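Local coordinates for fimbriae-associated protein FAP1 (Streptococcus parasanguinis, PDB 2X12) that is a cell-wall-anchored component of serine-rich fimbriae that probably mediates pH-modulated bacterial adhesion and biofilm formation, at residues N249-I254 with Y302-K307; N241-F246 with E255-G260; L291-L296 with T328-Y333. All coordinates share one frame; numbering follows the deposited sequence.

Interaction 1 of 3, residues N249-I254 with Y302-K307; sequences NGSKGI and YEDGSK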
ATOM      1  N   ASN A 249     -18.857  -2.235  -3.579  1.00 39.72           N
ATOM      2  CA  ASN A 249     -18.259  -2.512  -4.868  1.00 39.12           C
ATOM      3  C   ASN A 249     -17.597  -3.865  -4.844  1.00 39.40           C
ATOM      4  O   ASN A 249     -16.761  -4.152  -5.680  1.00 39.10           O
ATOM      5  CB  ASN A 249     -17.224  -1.419  -5.207  1.00 36.18           C
ATOM      6  CG  ASN A 249     -15.879  -1.599  -4.457  1.00 34.30           C
ATOM      7  OD1 ASN A 249     -15.695  -2.592  -3.758  1.00 36.99           O
ATOM      8  ND2 ASN A 249     -14.936  -0.663  -4.632  1.00 28.76           N
ATOM      9  N   GLY A 250     -17.886  -4.661  -3.828  1.00 39.93           N
ATOM     10  CA  GLY A 250     -17.311  -5.991  -3.745  1.00 40.82           C
ATOM     11  C   GLY A 250     -15.824  -6.178  -3.434  1.00 38.37           C
ATOM     12  O   GLY A 250     -15.395  -7.347  -3.285  1.00 39.68           O
ATOM     13  N   SER A 251     -15.041  -5.101  -3.330  1.00 35.12           N
ATOM     14  CA  SER A 251     -13.686  -5.214  -2.800  1.00 33.85           C
ATOM     15  C   SER A 251     -13.724  -5.732  -1.383  1.00 34.68           C
ATOM     16  O   SER A 251     -14.428  -5.230  -0.555  1.00 34.49           O
ATOM     17  CB  SER A 251     -12.974  -3.874  -2.747  1.00 31.43           C
ATOM     18  OG  SER A 251     -12.874  -3.294  -4.034  1.00 32.06           O
ATOM     19  N   LYS A 252     -12.944  -6.755  -1.102  1.00 36.65           N
ATOM     20  CA  LYS A 252     -12.833  -7.284   0.261  1.00 38.10           C
ATOM     21  C   LYS A 252     -11.643  -6.536   0.794  1.00 36.04           C
ATOM     22  O   LYS A 252     -11.076  -5.711   0.076  1.00 36.30           O
ATOM     23  CB  LYS A 252     -12.659  -8.812   0.210  1.00 40.52           C
ATOM     24  CG  LYS A 252     -13.982  -9.492  -0.245  1.00 44.63           C
ATOM     25  CD  LYS A 252     -13.807 -10.841  -0.916  1.00 49.67           C
ATOM     26  CE  LYS A 252     -15.060 -11.145  -1.757  1.00 54.49           C
ATOM     27  NZ  LYS A 252     -15.277 -12.619  -1.929  1.00 57.70           N
ATOM     28  N   GLY A 253     -11.219  -6.688   2.021  1.00 35.22           N
ATOM     29  CA  GLY A 253     -10.044  -5.822   2.324  1.00 33.07           C
ATOM     30  C   GLY A 253     -10.383  -4.435   2.797  1.00 30.66           C
ATOM     31  O   GLY A 253     -11.462  -3.946   2.532  1.00 30.87           O
ATOM     32  N   ILE A 254      -9.459  -3.842   3.551  1.00 29.72           N
ATOM     33  CA  ILE A 254      -9.782  -2.820   4.586  1.00 29.26           C
ATOM     34  C   ILE A 254      -8.822  -1.627   4.654  1.00 27.80           C
ATOM     35  O   ILE A 254      -7.602  -1.755   4.472  1.00 26.44           O
ATOM     36  CB  ILE A 254      -9.734  -3.459   5.983  1.00 31.24           C
ATOM     37  CG1 ILE A 254     -10.527  -4.777   5.994  1.00 33.54           C
ATOM     38  CG2 ILE A 254     -10.234  -2.504   7.027  1.00 30.13           C
ATOM     39  CD1 ILE A 254     -10.921  -5.293   7.393  1.00 36.01           C
ATOM     40  N   TYR A 302     -12.170   5.021   2.081  1.00 29.20           N
ATOM     41  CA  TYR A 302     -11.857   3.678   1.620  1.00 29.14           C
ATOM     42  C   TYR A 302     -11.366   3.838   0.216  1.00 28.48           C
ATOM     43  O   TYR A 302     -12.154   4.046  -0.678  1.00 30.30           O
ATOM     44  CB  TYR A 302     -13.096   2.803   1.688  1.00 30.55           C
ATOM     45  CG  TYR A 302     -12.922   1.312   1.474  1.00 31.35           C
ATOM     46  CD1 TYR A 302     -12.623   0.465   2.508  1.00 31.83           C
ATOM     47  CD2 TYR A 302     -13.157   0.740   0.260  1.00 33.11           C
ATOM     48  CE1 TYR A 302     -12.490  -0.885   2.313  1.00 32.62           C
ATOM     49  CE2 TYR A 302     -13.046  -0.633   0.067  1.00 33.68           C
ATOM     50  CZ  TYR A 302     -12.713  -1.427   1.091  1.00 33.33           C
ATOM     51  OH  TYR A 302     -12.646  -2.785   0.875  1.00 34.73           O
ATOM     52  N   GLU A 303     -10.053   3.833   0.051  1.00 27.49           N
ATOM     53  CA  GLU A 303      -9.414   3.971  -1.246  1.00 27.20           C
ATOM     54  C   GLU A 303      -8.721   2.656  -1.497  1.00 27.05           C
ATOM     55  O   GLU A 303      -7.558   2.447  -1.125  1.00 25.33           O
ATOM     56  CB  GLU A 303      -8.444   5.137  -1.210  1.00 26.50           C
ATOM     57  CG  GLU A 303      -9.122   6.463  -0.869  1.00 28.20           C
ATOM     58  CD  GLU A 303     -10.190   6.900  -1.906  1.00 32.20           C
ATOM     59  OE1 GLU A 303     -10.165   6.330  -3.046  1.00 34.87           O
ATOM     60  OE2 GLU A 303     -11.045   7.782  -1.555  1.00 32.73           O
ATOM     61  N   ASP A 304      -9.545   1.732  -1.999  1.00 28.90           N
ATOM     62  CA  ASP A 304      -9.106   0.495  -2.651  1.00 29.48           C
ATOM     63  C   ASP A 304      -8.683   1.034  -3.966  1.00 30.24           C
ATOM     64  O   ASP A 304      -8.785   2.266  -4.162  1.00 32.35           O
ATOM     65  CB  ASP A 304     -10.267  -0.478  -2.822  1.00 30.99           C
ATOM     66  CG  ASP A 304     -11.444   0.105  -3.616  1.00 31.11           C
ATOM     67  OD1 ASP A 304     -11.284   1.170  -4.237  1.00 27.87           O
ATOM     68  OD2 ASP A 304     -12.551  -0.527  -3.642  1.00 32.28           O
ATOM     69  N   GLY A 305      -8.257   0.215  -4.902  1.00 30.34           N
ATOM     70  CA  GLY A 305      -7.842   0.828  -6.169  1.00 30.58           C
ATOM     71  C   GLY A 305      -8.854   0.646  -7.250  1.00 32.53           C
ATOM     72  O   GLY A 305      -8.497   0.450  -8.410  1.00 34.02           O
ATOM     73  N   SER A 306     -10.124   0.664  -6.893  1.00 33.27           N
ATOM     74  CA  SER A 306     -11.087   0.072  -7.791  1.00 35.83           C
ATOM     75  C   SER A 306     -11.321   0.905  -9.036  1.00 37.35           C
ATOM     76  O   SER A 306     -11.723   0.365 -10.030  1.00 39.98           O
ATOM     77  CB  SER A 306     -12.401  -0.181  -7.083  1.00 37.13           C
ATOM     78  OG  SER A 306     -12.791   0.966  -6.375  1.00 36.67           O
ATOM     79  N   LYS A 307     -11.120   2.216  -8.969  1.00 36.40           N
ATOM     80  CA  LYS A 307     -11.225   3.072 -10.147  1.00 38.04           C
ATOM     81  C   LYS A 307      -9.825   3.420 -10.532  1.00 36.43           C
ATOM     82  O   LYS A 307      -8.993   3.606  -9.668  1.00 34.37           O
ATOM     83  CB  LYS A 307     -11.983   4.354  -9.816  1.00 38.55           C
ATOM     84  CG  LYS A 307     -13.542   4.207  -9.844  1.00 43.48           C
ATOM     85  CD  LYS A 307     -14.264   5.076  -8.761  1.00 46.16           C
ATOM     86  CE  LYS A 307     -15.204   6.200  -9.310  1.00 50.67           C
ATOM     87  NZ  LYS A 307     -14.922   7.522  -8.553  1.00 50.80           N
TER
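Two side chains of the loop 302-307, Asp304 and Tyr302, take hold of the loop 249-254. Asp304 CB lies 4.0 Å from Ser251 OG, and the first torsion (57°) sets CG in the crowded position between the backbone N and the carbonyl carbon, directing the carboxylate at the other loop. The tip then divides its work. OD2 accepts a nearly straight bond from Asn249 ND2 at 2.6 Å on its syn lone pair; amide and carboxylate meet tip to tip, only 4° from coplanar. Ser251 OG stands 2.8 Å from the same OD2 and 2.9 Å from Asn249 OD1, either of which could take its proton. OD1 accepts from Ser306 N (2.9 Å), closing an Asx turn, from Ser306 OG as well, and from Asn324 ND2 outside the two loops. Asn249 makes a second Asx turn, OD1 accepting from Ser251 N at 2.6 Å, so Asn249 and Asp304 each brace their own loop while the tips join. Nearby, Tyr302 has CG anti to its backbone N and reaches across to give its hydroxyl proton to Gly253 O, which lies in plane at the ring edge. At the backbone angles of Gly253 a CB would be jammed against the preceding carbonyl O, so glycine suits the place. The loops lead into strands 254-263 and 307-311; Tyr218 of strand 212-220 meets the Tyr302 ring edge-to-face and touches Ser251 and Asp304.

Interaction 2 of 3, residues N241-F246 with E255-G260; sequences NPVTNF and EYVSKG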
ATOM      1  N   ASN A 241      -7.567   3.009  13.089  1.00 35.92           N
ATOM      2  CA  ASN A 241      -8.950   2.504  13.034  1.00 35.92           C
ATOM      3  C   ASN A 241      -9.198   1.881  11.689  1.00 33.46           C
ATOM      4  O   ASN A 241      -8.725   2.395  10.666  1.00 31.23           O
ATOM      5  CB  ASN A 241      -9.970   3.619  13.221  1.00 36.46           C
ATOM      6  CG  ASN A 241      -9.865   4.264  14.585  1.00 40.59           C
ATOM      7  OD1 ASN A 241      -9.918   3.578  15.636  1.00 46.19           O
ATOM      8  ND2 ASN A 241      -9.685   5.573  14.594  1.00 39.80           N
ATOM      9  N   PRO A 242      -9.912   0.754  11.666  1.00 33.69           N
ATOM     10  CA  PRO A 242     -10.246   0.137  10.410  1.00 32.23           C
ATOM     11  C   PRO A 242     -11.498   0.789   9.809  1.00 31.91           C
ATOM     12  O   PRO A 242     -12.441   1.102  10.526  1.00 33.81           O
ATOM     13  CB  PRO A 242     -10.495  -1.314  10.807  1.00 33.52           C
ATOM     14  CG  PRO A 242     -10.991  -1.234  12.121  1.00 35.80           C
ATOM     15  CD  PRO A 242     -10.319  -0.088  12.786  1.00 36.02           C
ATOM     16  N   VAL A 243     -11.486   1.024   8.507  1.00 29.98           N
ATOM     17  CA  VAL A 243     -12.682   1.397   7.799  1.00 29.86           C
ATOM     18  C   VAL A 243     -12.933   0.307   6.820  1.00 29.87           C
ATOM     19  O   VAL A 243     -12.032  -0.038   6.106  1.00 28.42           O
ATOM     20  CB  VAL A 243     -12.500   2.675   7.025  1.00 28.09           C
ATOM     21  CG1 VAL A 243     -13.680   2.910   6.165  1.00 27.89           C
ATOM     22  CG2 VAL A 243     -12.311   3.855   7.976  1.00 28.86           C
ATOM     23  N   THR A 244     -14.154  -0.226   6.833  1.00 32.53           N
ATOM     24  CA  THR A 244     -14.586  -1.330   5.982  1.00 33.72           C
ATOM     25  C   THR A 244     -15.420  -0.798   4.848  1.00 34.42           C
ATOM     26  O   THR A 244     -16.031   0.250   4.944  1.00 34.47           O
ATOM     27  CB  THR A 244     -15.448  -2.376   6.726  1.00 36.35           C
ATOM     28  OG1 THR A 244     -16.766  -1.877   6.965  1.00 35.81           O
ATOM     29  CG2 THR A 244     -14.813  -2.766   8.025  1.00 36.43           C
ATOM     30  N   ASN A 245     -15.449  -1.563   3.774  1.00 35.88           N
ATOM     31  CA  ASN A 245     -16.008  -1.104   2.497  1.00 36.07           C
ATOM     32  C   ASN A 245     -17.464  -0.657   2.600  1.00 37.36           C
ATOM     33  O   ASN A 245     -18.366  -1.467   2.899  1.00 39.01           O
ATOM     34  CB  ASN A 245     -15.896  -2.247   1.469  1.00 37.43           C
ATOM     35  CG  ASN A 245     -16.232  -1.812   0.074  1.00 38.09           C
ATOM     36  OD1 ASN A 245     -16.878  -0.783  -0.143  1.00 41.25           O
ATOM     37  ND2 ASN A 245     -15.810  -2.600  -0.884  1.00 39.38           N
ATOM     38  N   PHE A 246     -17.681   0.621   2.306  1.00 35.83           N
ATOM     39  CA  PHE A 246     -19.020   1.201   2.361  1.00 37.81           C
ATOM     40  C   PHE A 246     -19.514   1.686   0.999  1.00 37.38           C
ATOM     41  O   PHE A 246     -20.509   2.389   0.908  1.00 38.21           O
ATOM     42  CB  PHE A 246     -19.076   2.332   3.400  1.00 37.75           C
ATOM     43  CG  PHE A 246     -18.217   3.515   3.060  1.00 35.98           C
ATOM     44  CD1 PHE A 246     -16.893   3.565   3.465  1.00 35.56           C
ATOM     45  CD2 PHE A 246     -18.723   4.567   2.356  1.00 37.89           C
ATOM     46  CE1 PHE A 246     -16.066   4.641   3.151  1.00 34.64           C
ATOM     47  CE2 PHE A 246     -17.901   5.659   2.046  1.00 38.51           C
ATOM     48  CZ  PHE A 246     -16.552   5.680   2.437  1.00 35.38           C
ATOM     49  N   GLU A 255      -9.369  -0.444   4.908  1.00 27.78           N
ATOM     50  CA  GLU A 255      -8.497   0.732   5.036  1.00 27.26           C
ATOM     51  C   GLU A 255      -8.196   0.830   6.528  1.00 27.59           C
ATOM     52  O   GLU A 255      -9.093   0.862   7.345  1.00 28.07           O
ATOM     53  CB  GLU A 255      -9.093   2.053   4.453  1.00 26.27           C
ATOM     54  CG  GLU A 255      -7.998   3.174   4.149  1.00 27.08           C
ATOM     55  CD  GLU A 255      -7.533   3.192   2.687  1.00 30.60           C
ATOM     56  OE1 GLU A 255      -8.459   2.895   1.878  1.00 32.69           O
ATOM     57  OE2 GLU A 255      -6.315   3.484   2.317  1.00 31.44           O
ATOM     58  N   TYR A 256      -6.918   0.830   6.860  1.00 27.28           N
ATOM     59  CA  TYR A 256      -6.479   1.100   8.203  1.00 28.31           C
ATOM     60  C   TYR A 256      -6.057   2.561   8.222  1.00 27.96           C
ATOM     61  O   TYR A 256      -5.176   2.971   7.464  1.00 27.17           O
ATOM     62  CB  TYR A 256      -5.335   0.161   8.518  1.00 29.10           C
ATOM     63  CG  TYR A 256      -5.769  -1.268   8.388  1.00 29.61           C
ATOM     64  CD1 TYR A 256      -6.298  -1.952   9.468  1.00 30.81           C
ATOM     65  CD2 TYR A 256      -5.753  -1.900   7.180  1.00 30.98           C
ATOM     66  CE1 TYR A 256      -6.757  -3.223   9.364  1.00 31.49           C
ATOM     67  CE2 TYR A 256      -6.221  -3.210   7.061  1.00 32.81           C
ATOM     68  CZ  TYR A 256      -6.718  -3.851   8.187  1.00 32.63           C
ATOM     69  OH  TYR A 256      -7.169  -5.138   8.158  1.00 35.09           O
ATOM     70  N   VAL A 257      -6.749   3.369   9.007  1.00 28.61           N
ATOM     71  CA  VAL A 257      -6.530   4.808   8.961  1.00 28.62           C
ATOM     72  C   VAL A 257      -5.910   5.247  10.266  1.00 30.26           C
ATOM     73  O   VAL A 257      -6.166   4.640  11.294  1.00 32.02           O
ATOM     74  CB  VAL A 257      -7.818   5.552   8.760  1.00 28.35           C
ATOM     75  CG1 VAL A 257      -7.580   7.010   8.934  1.00 28.80           C
ATOM     76  CG2 VAL A 257      -8.334   5.270   7.397  1.00 26.94           C
ATOM     77  N   SER A 258      -5.083   6.283  10.240  1.00 30.09           N
ATOM     78  CA  SER A 258      -4.417   6.686  11.471  1.00 32.42           C
ATOM     79  C   SER A 258      -5.413   7.248  12.495  1.00 34.48           C
ATOM     80  O   SER A 258      -6.454   7.866  12.140  1.00 33.66           O
ATOM     81  CB  SER A 258      -3.348   7.727  11.201  1.00 32.67           C
ATOM     82  OG  SER A 258      -3.881   8.797  10.493  1.00 30.10           O
ATOM     83  N   LYS A 259      -5.102   7.005  13.762  1.00 36.93           N
ATOM     84  CA  LYS A 259      -5.924   7.499  14.835  1.00 39.47           C
ATOM     85  C   LYS A 259      -5.657   8.972  15.012  1.00 40.11           C
ATOM     86  O   LYS A 259      -6.573   9.749  15.321  1.00 41.34           O
ATOM     87  CB  LYS A 259      -5.641   6.751  16.140  1.00 42.82           C
ATOM     88  CG  LYS A 259      -6.428   5.437  16.250  1.00 45.76           C
ATOM     89  CD  LYS A 259      -6.720   4.917  17.701  1.00 51.38           C
ATOM     90  CE  LYS A 259      -7.016   3.361  17.649  1.00 52.15           C
ATOM     91  NZ  LYS A 259      -7.388   2.736  18.961  1.00 55.22           N
ATOM     92  N   GLY A 260      -4.403   9.363  14.806  1.00 39.97           N
ATOM     93  CA  GLY A 260      -4.022  10.763  14.930  1.00 40.42           C
ATOM     94  C   GLY A 260      -3.793  11.416  13.576  1.00 37.84           C
ATOM     95  O   GLY A 260      -3.577  10.738  12.533  1.00 35.67           O
TER
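Strands 241-243 and 255-258 run antiparallel with a marked twist, 140° between their directions, and are joined by two hydrogen-bonded pairs that flank one non-hydrogen-bonded pair. Asn241 and Val257 exchange bonds both ways: Asn241 N to Val257 O at 2.8 Å, and Val257 N to Asn241 O at 2.8 Å, the latter almost straight at 175°. Val243 and Glu255 do the same, with Val243 N to Glu255 O at 2.7 Å and Glu255 N to Val243 O at 2.9 Å. Pro242 falls between them opposite Tyr256, a position that asks for no N-H toward the partner, and its CA-H contributes a contact to Glu255 O instead. On the Pro242 face its CB rests 4.4 Å from Tyr256 CE1, an oblique approach to the ring. The opposite face carries Val243 and Val257, whose CG2 methyls, each anti to its own carbonyl carbon, meet at 4.3 Å. Branched valines suit extended backbone, and here they meet beside the polar Asn241 and Glu255. The Glu255 chain bends at the second torsion and sends OE1 to the backbone N of Glu303. Toward the exposed end Asn241 crosses the extended aliphatic chain of Lys259 at about a right angle, Asn241 OD1 lying 3.5 Å from Lys259 CE. The chemistry implies a hairpin held chiefly by its backbone, with a valine pair on a face of mixed character and a polar, exposed end, in which proline's missing N-H costs no bond to the partner strand.

Interaction 3 of 3, residues L291-L296 with T328-Y333; sequences LAATTL and TAIGGY
Two buried strands, 291-295 and 330-333, run antiparallel here, 166° between their directions, and pack unevenly along their length. The well-packed part gathers Leu291, Ala293 and Ile330, all buried. Leu291 has CG anti to the carbonyl carbon, and the side chain leans over the neighbouring backbone, so that CD2 sits 3.3 Å from Gly332 CA. Glycine suits that place twice over: its backbone angles would jam a CB against the preceding carbonyl, and the leucine methyl occupies the spot to which a CB would point. The lack of a side chain goes with the 4.2 Å between Gly332 CA and Leu291 CA. Gly331 next to it pairs with Ala292, Ala292 N donating to Gly331 O at 2.8 Å and Gly331 N returning a longer bond to Ala292 O at 3.2 Å. Ile330 then covers the neighbouring strand: its CG1 meets Ala293 CB at 3.7 Å, and its CG2, anti to the backbone N, lies 4.3 Å from Leu291 CB. Past this point the pairing loosens. Ala293 faces both Ala329 and Ile330, and Ala329 adopts left-handed helical angles (42°, 47°) as the chain turns a corner. Regular bonding resumes only with Thr294 N to Thr328 O at 2.9 Å and Thr328 N to Thr294 O at 2.8 Å. Thr328 is partly exposed and brings CG2 near Thr294 O, while its side chain also touches Trp165. The buried hydroxyl of Thr294 is bonded to Tyr197 OH, which also takes part in a bond with Ala329 O. Between the pairs Ala292-Gly331 and Thr294-Thr328 one strand has one residue and the other two, a beta bulge, and it marks where the segment 328-333 changes direction within an all-beta domain built of twisted antiparallel sheets.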
ATOM      1  N   LEU A 291      -2.326   0.078  -0.756  1.00 27.75           N
ATOM      2  CA  LEU A 291      -2.406   1.426  -1.290  1.00 26.06           C
ATOM      3  C   LEU A 291      -2.448   2.467  -0.201  1.00 24.96           C
ATOM      4  O   LEU A 291      -3.390   2.533   0.617  1.00 25.99           O
ATOM      5  CB  LEU A 291      -3.638   1.557  -2.163  1.00 25.97           C
ATOM      6  CG  LEU A 291      -3.613   0.836  -3.495  1.00 26.26           C
ATOM      7  CD1 LEU A 291      -4.952   0.981  -4.250  1.00 23.52           C
ATOM      8  CD2 LEU A 291      -2.450   1.367  -4.321  1.00 26.57           C
ATOM      9  N   ALA A 292      -1.434   3.303  -0.213  1.00 23.71           N
ATOM     10  CA  ALA A 292      -1.313   4.372   0.769  1.00 23.38           C
ATOM     11  C   ALA A 292      -2.168   5.536   0.299  1.00 22.40           C
ATOM     12  O   ALA A 292      -2.169   5.828  -0.903  1.00 22.59           O
ATOM     13  CB  ALA A 292       0.166   4.803   0.918  1.00 23.94           C
ATOM     14  N   ALA A 293      -2.915   6.187   1.195  1.00 21.36           N
ATOM     15  CA  ALA A 293      -3.616   7.415   0.789  1.00 20.88           C
ATOM     16  C   ALA A 293      -3.467   8.458   1.838  1.00 21.15           C
ATOM     17  O   ALA A 293      -3.230   8.114   2.966  1.00 22.75           O
ATOM     18  CB  ALA A 293      -5.044   7.167   0.552  1.00 20.27           C
ATOM     19  N   THR A 294      -3.590   9.720   1.451  1.00 20.36           N
ATOM     20  CA  THR A 294      -3.779  10.802   2.373  1.00 20.97           C
ATOM     21  C   THR A 294      -5.176  11.389   2.217  1.00 21.38           C
ATOM     22  O   THR A 294      -5.694  11.434   1.101  1.00 21.21           O
ATOM     23  CB  THR A 294      -2.786  11.906   2.076  1.00 21.97           C
ATOM     24  OG1 THR A 294      -1.442  11.503   2.464  1.00 24.90           O
ATOM     25  CG2 THR A 294      -3.183  13.114   2.811  1.00 20.23           C
ATOM     26  N   THR A 295      -5.806  11.819   3.316  1.00 22.49           N
ATOM     27  CA  THR A 295      -6.954  12.728   3.227  1.00 23.09           C
ATOM     28  C   THR A 295      -6.687  14.024   3.968  1.00 25.26           C
ATOM     29  O   THR A 295      -6.117  14.008   5.003  1.00 26.83           O
ATOM     30  CB  THR A 295      -8.260  12.182   3.791  1.00 22.99           C
ATOM     31  OG1 THR A 295      -8.072  11.849   5.146  1.00 23.56           O
ATOM     32  CG2 THR A 295      -8.719  11.005   3.057  1.00 21.64           C
ATOM     33  N   LEU A 296      -7.185  15.131   3.446  1.00 27.04           N
ATOM     34  CA  LEU A 296      -6.934  16.437   3.979  1.00 28.90           C
ATOM     35  C   LEU A 296      -7.694  16.716   5.236  1.00 31.74           C
ATOM     36  O   LEU A 296      -7.250  17.544   6.003  1.00 34.71           O
ATOM     37  CB  LEU A 296      -7.277  17.480   2.943  1.00 28.52           C
ATOM     38  CG  LEU A 296      -6.421  17.232   1.684  1.00 26.89           C
ATOM     39  CD1 LEU A 296      -6.573  18.300   0.608  1.00 27.09           C
ATOM     40  CD2 LEU A 296      -4.966  17.129   2.041  1.00 23.23           C
ATOM     41  N   THR A 328      -6.325  11.215  -1.602  1.00 25.76           N
ATOM     42  CA  THR A 328      -5.420  11.823  -2.552  1.00 25.93           C
ATOM     43  C   THR A 328      -4.028  11.234  -2.322  1.00 25.01           C
ATOM     44  O   THR A 328      -3.820  10.469  -1.388  1.00 23.67           O
ATOM     45  CB  THR A 328      -5.446  13.381  -2.448  1.00 27.11           C
ATOM     46  OG1 THR A 328      -4.902  14.000  -3.626  1.00 27.98           O
ATOM     47  CG2 THR A 328      -4.677  13.820  -1.244  1.00 27.46           C
ATOM     48  N   ALA A 329      -3.094  11.602  -3.200  1.00 25.51           N
ATOM     49  CA  ALA A 329      -1.747  11.017  -3.244  1.00 25.09           C
ATOM     50  C   ALA A 329      -1.782   9.509  -3.054  1.00 23.69           C
ATOM     51  O   ALA A 329      -1.032   8.981  -2.280  1.00 22.81           O
ATOM     52  CB  ALA A 329      -0.870  11.630  -2.226  1.00 25.43           C
ATOM     53  N   ILE A 330      -2.673   8.821  -3.753  1.00 23.32           N
ATOM     54  CA  ILE A 330      -2.733   7.375  -3.621  1.00 22.94           C
ATOM     55  C   ILE A 330      -1.708   6.652  -4.468  1.00 24.10           C
ATOM     56  O   ILE A 330      -1.469   6.992  -5.622  1.00 26.24           O
ATOM     57  CB  ILE A 330      -4.066   6.859  -4.047  1.00 22.66           C
ATOM     58  CG1 ILE A 330      -5.143   7.437  -3.131  1.00 23.92           C
ATOM     59  CG2 ILE A 330      -4.051   5.390  -3.989  1.00 21.32           C
ATOM     60  CD1 ILE A 330      -6.571   7.205  -3.596  1.00 23.92           C
ATOM     61  N   GLY A 331      -1.087   5.629  -3.920  1.00 24.44           N
ATOM     62  CA  GLY A 331      -0.181   4.801  -4.718  1.00 24.99           C
ATOM     63  C   GLY A 331       0.061   3.530  -3.965  1.00 24.95           C
ATOM     64  O   GLY A 331      -0.346   3.405  -2.803  1.00 24.58           O
ATOM     65  N   GLY A 332       0.712   2.575  -4.608  1.00 25.86           N
ATOM     66  CA  GLY A 332       0.866   1.293  -3.970  1.00 25.82           C
ATOM     67  C   GLY A 332       1.228   0.197  -4.911  1.00 27.21           C
ATOM     68  O   GLY A 332       1.656   0.448  -6.047  1.00 30.28           O
ATOM     69  N   TYR A 333       1.068  -1.032  -4.463  1.00 26.70           N
ATOM     70  CA  TYR A 333       1.585  -2.128  -5.210  1.00 27.61           C
ATOM     71  C   TYR A 333       0.719  -3.307  -5.010  1.00 28.01           C
ATOM     72  O   TYR A 333       0.120  -3.453  -3.957  1.00 28.54           O
ATOM     73  CB  TYR A 333       2.954  -2.431  -4.687  1.00 28.26           C
ATOM     74  CG  TYR A 333       3.808  -3.211  -5.635  1.00 29.78           C
ATOM     75  CD1 TYR A 333       3.831  -4.566  -5.612  1.00 31.04           C
ATOM     76  CD2 TYR A 333       4.598  -2.572  -6.559  1.00 30.72           C
ATOM     77  CE1 TYR A 333       4.657  -5.269  -6.477  1.00 33.50           C
ATOM     78  CE2 TYR A 333       5.383  -3.259  -7.431  1.00 32.40           C
ATOM     79  CZ  TYR A 333       5.429  -4.609  -7.392  1.00 33.93           C
ATOM     80  OH  TYR A 333       6.254  -5.283  -8.294  1.00 36.69           O
TER

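Overall arrangement
From the N terminus, strand 240-243 comes first, and interaction 2 closes the short hairpin loop to strand 254-263. Within that loop lies 249-254, which opens interaction 1; this wide loop closes only at 302-307, so interactions 1 and 2 cross. Before it closes, strand 287-295 has opened interaction 3, completed at 328-333, and these two cross as well. Interactions 2 and 3 follow in series, yet both belong to one curled sheet, joined through strand 212-220. Interaction 1 bridges them physically: Tyr302 packs on Asn245, Glu303 on Ile330, and Asp304 and Gly305 on Leu291. Together they tie the hairpin, the sheet's middle and the loop before strand 307-311.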